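Local coordinates for protein 6-pyruvoyl tetrahydropterin synthase (Plasmodium falciparum, PDB 1Y13) that belongs to the pyruvoyl tetrahydropterin synthase family of pterin enzymes, holds a zinc ion on three histidines and binds biopterin, at residues Asn52-Leu57 with Ser166-Pro171. Residues are numbered along the deposited sequence; the frame is centred on the assembly and turned at random.
With BIO (biopterin), chain E.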
loop_
_atom_site.group_PDB
_atom_site.type_symbol
_atom_site.label_atom_id
_atom_site.label_comp_id
_atom_site.label_asym_id
_atom_site.label_seq_id
_atom_site.Cartn_x
_atom_site.Cartn_y
_atom_site.Cartn_z
ATOM N N ASN A 52 -15.983 -5.498 0.010
ATOM C CA ASN A 52 -15.555 -4.505 0.989
ATOM C C ASN A 52 -15.542 -3.172 0.264
ATOM O O ASN A 52 -14.656 -2.918 -0.539
ATOM C CB ASN A 52 -14.141 -4.828 1.515
ATOM C CG ASN A 52 -13.995 -6.259 2.015
ATOM O OD1 ASN A 52 -12.985 -6.942 1.744
ATOM N ND2 ASN A 52 -14.981 -6.722 2.758
ATOM N N TYR A 53 -16.533 -2.328 0.491
ATOM C CA TYR A 53 -16.508 -1.015 -0.142
ATOM C C TYR A 53 -15.760 -0.074 0.765
ATOM O O TYR A 53 -15.872 -0.163 1.990
ATOM C CB TYR A 53 -17.886 -0.464 -0.364
ATOM C CG TYR A 53 -18.768 -1.212 -1.324
ATOM C CD1 TYR A 53 -19.589 -2.261 -0.881
ATOM C CD2 TYR A 53 -18.844 -0.823 -2.668
ATOM C CE1 TYR A 53 -20.448 -2.924 -1.769
ATOM C CE2 TYR A 53 -19.702 -1.465 -3.551
ATOM C CZ TYR A 53 -20.509 -2.513 -3.092
ATOM O OH TYR A 53 -21.343 -3.156 -3.979
ATOM N N ASN A 54 -14.984 0.814 0.164
ATOM C CA ASN A 54 -14.165 1.734 0.915
ATOM C C ASN A 54 -14.390 3.161 0.439
ATOM O O ASN A 54 -14.430 3.421 -0.753
ATOM C CB ASN A 54 -12.705 1.334 0.770
ATOM C CG ASN A 54 -11.797 2.136 1.654
ATOM O OD1 ASN A 54 -11.102 3.030 1.179
ATOM N ND2 ASN A 54 -11.809 1.844 2.955
ATOM N N VAL A 55 -14.516 4.075 1.382
ATOM C CA VAL A 55 -14.828 5.488 1.091
ATOM C C VAL A 55 -13.700 6.425 1.501
ATOM O O VAL A 55 -13.192 6.347 2.624
ATOM C CB VAL A 55 -16.136 5.903 1.810
ATOM C CG1 VAL A 55 -16.476 7.365 1.588
ATOM C CG2 VAL A 55 -17.292 5.010 1.325
ATOM N N SER A 56 -13.299 7.296 0.586
ATOM C CA SER A 56 -12.422 8.408 0.903
ATOM C C SER A 56 -13.097 9.733 0.558
ATOM O O SER A 56 -13.803 9.827 -0.431
ATOM C CB SER A 56 -11.087 8.286 0.168
ATOM O OG SER A 56 -11.232 8.689 -1.175
ATOM N N LEU A 57 -12.884 10.740 1.401
ATOM C CA LEU A 57 -13.519 12.045 1.304
ATOM C C LEU A 57 -12.492 13.168 1.181
ATOM O O LEU A 57 -11.537 13.232 1.948
ATOM C CB LEU A 57 -14.360 12.320 2.551
ATOM C CG LEU A 57 -15.036 13.695 2.707
ATOM C CD1 LEU A 57 -16.007 13.973 1.563
ATOM C CD2 LEU A 57 -15.784 13.774 4.049
ATOM N N SER A 166 -14.547 9.197 -3.180
ATOM C CA SER A 166 -14.199 8.046 -3.959
ATOM C C SER A 166 -14.778 6.849 -3.248
ATOM O O SER A 166 -14.635 6.711 -2.029
ATOM C CB SER A 166 -12.688 7.896 -4.018
ATOM O OG SER A 166 -12.144 8.803 -4.960
ATOM N N VAL A 167 -15.423 5.972 -3.999
ATOM C CA VAL A 167 -15.920 4.724 -3.431
ATOM C C VAL A 167 -15.279 3.599 -4.220
ATOM O O VAL A 167 -15.518 3.484 -5.428
ATOM C CB VAL A 167 -17.461 4.577 -3.490
ATOM C CG1 VAL A 167 -17.882 3.262 -2.823
ATOM C CG2 VAL A 167 -18.162 5.726 -2.807
ATOM N N SER A 168 -14.473 2.771 -3.554
ATOM C CA SER A 168 -13.933 1.611 -4.223
ATOM C C SER A 168 -14.755 0.363 -3.911
ATOM O O SER A 168 -15.131 0.135 -2.760
ATOM C CB SER A 168 -12.463 1.414 -3.864
ATOM O OG SER A 168 -12.344 1.091 -2.501
ATOM N N GLU A 169 -15.035 -0.447 -4.929
ATOM C CA GLU A 169 -15.683 -1.744 -4.702
ATOM C C GLU A 169 -14.666 -2.823 -4.403
ATOM O O GLU A 169 -14.991 -3.851 -3.830
ATOM C CB GLU A 169 -16.616 -2.144 -5.854
ATOM C CG GLU A 169 -15.961 -2.681 -7.108
ATOM C CD GLU A 169 -16.944 -3.462 -8.001
ATOM O OE1 GLU A 169 -18.187 -3.219 -7.940
ATOM O OE2 GLU A 169 -16.468 -4.343 -8.762
ATOM N N SER A 170 -13.423 -2.565 -4.786
ATOM C CA SER A 170 -12.294 -3.399 -4.449
ATOM C C SER A 170 -11.033 -2.514 -4.548
ATOM O O SER A 170 -11.132 -1.367 -4.956
ATOM C CB SER A 170 -12.219 -4.614 -5.385
ATOM O OG SER A 170 -11.815 -4.274 -6.695
ATOM N N PRO A 171 -9.853 -3.020 -4.146
ATOM C CA PRO A 171 -8.615 -2.219 -4.300
ATOM C C PRO A 171 -8.264 -1.855 -5.747
ATOM O O PRO A 171 -7.387 -1.011 -5.975
ATOM C CB PRO A 171 -7.510 -3.141 -3.758
ATOM C CG PRO A 171 -8.218 -4.168 -2.931
ATOM C CD PRO A 171 -9.608 -4.321 -3.501
HETATM N N1 BIO E . -18.765 -1.366 -13.333
HETATM N N2 BIO E . -18.695 0.956 -13.445
HETATM C C2 BIO E . -19.000 -0.175 -12.750
HETATM N N3 BIO E . -19.522 -0.157 -11.504
HETATM C C4A BIO E . -19.633 -2.577 -11.332
HETATM C C8A BIO E . -19.062 -2.538 -12.694
HETATM N N8 BIO E . -18.833 -3.726 -13.316
HETATM C C7 BIO E . -19.101 -4.917 -12.735
HETATM C C6 BIO E . -19.614 -4.972 -11.457
HETATM N N5 BIO E . -19.871 -3.804 -10.805
HETATM C C9 BIO E . -19.918 -6.301 -10.795
HETATM O O9 BIO E . -21.014 -6.207 -9.808
HETATM C C10 BIO E . -18.670 -6.986 -10.139
HETATM O O10 BIO E . -18.570 -6.648 -8.742
HETATM C C11 BIO E . -17.306 -6.715 -10.799
HETATM O O HOH W 1 -12.642 -1.741 -1.559
HETATM O O HOH W 2 -21.190 -2.181 -6.494
#
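With CG of Y53 beside its backbone N, anti to the carbonyl carbon (chi1 -65°), the CD2 and CE2 side of the ring is set against CA and CB of E169. E169 has CG between its backbone N and carbonyl carbon (chi1 77°), and the chain then runs out extended to the carboxylate. CB of E169 rests 3.9 Å from CE2 of Y53. Ring and carboxylate planes stand 78° apart. Water 2 lies at the ring edge, 2.7 Å from Y53 OH, and makes a weak bond to E169 OE1.

Behind this pair the strands 49-62 and 162-168 run antiparallel inside the main sheet. N54 and S168 form a hydrogen-bonded pair, with N54 N to S168 O at 3.0 Å and a return bond from S168 N to N54 O. S56 and S166 repeat the pattern, closing with S166 N to S56 O at 2.9 Å. V55 and V167 form the non-hydrogen-bonded pair between them. On their face V55 touches helices 72-86 and 135-150, and V167 touches helix 135-150. V167 CG1 also reaches Y53 CD2 at 4.2 Å.

The other face is polar. S168 OG packs against N54 CB at 3.3 Å, and water 1 bridges S168 OG to N52 O. The amide ND2 of N54 turns to S28 and S32 of strand 21-41.

At E169 the chain turns a corner and packs against N52 of a second subunit. The carboxylate OE2 lies 3.1 Å from O10 of biopterin. E136 and the backbone of I70 and F72 of a third subunit also hold this ligand. Paired backbone bonds thus fix the sheet up to S168. Beyond the corner the contact is apolar, tyrosine ring on aliphatic stem, which leaves the E169 carboxylate to face biopterin in a pocket shared between subunits.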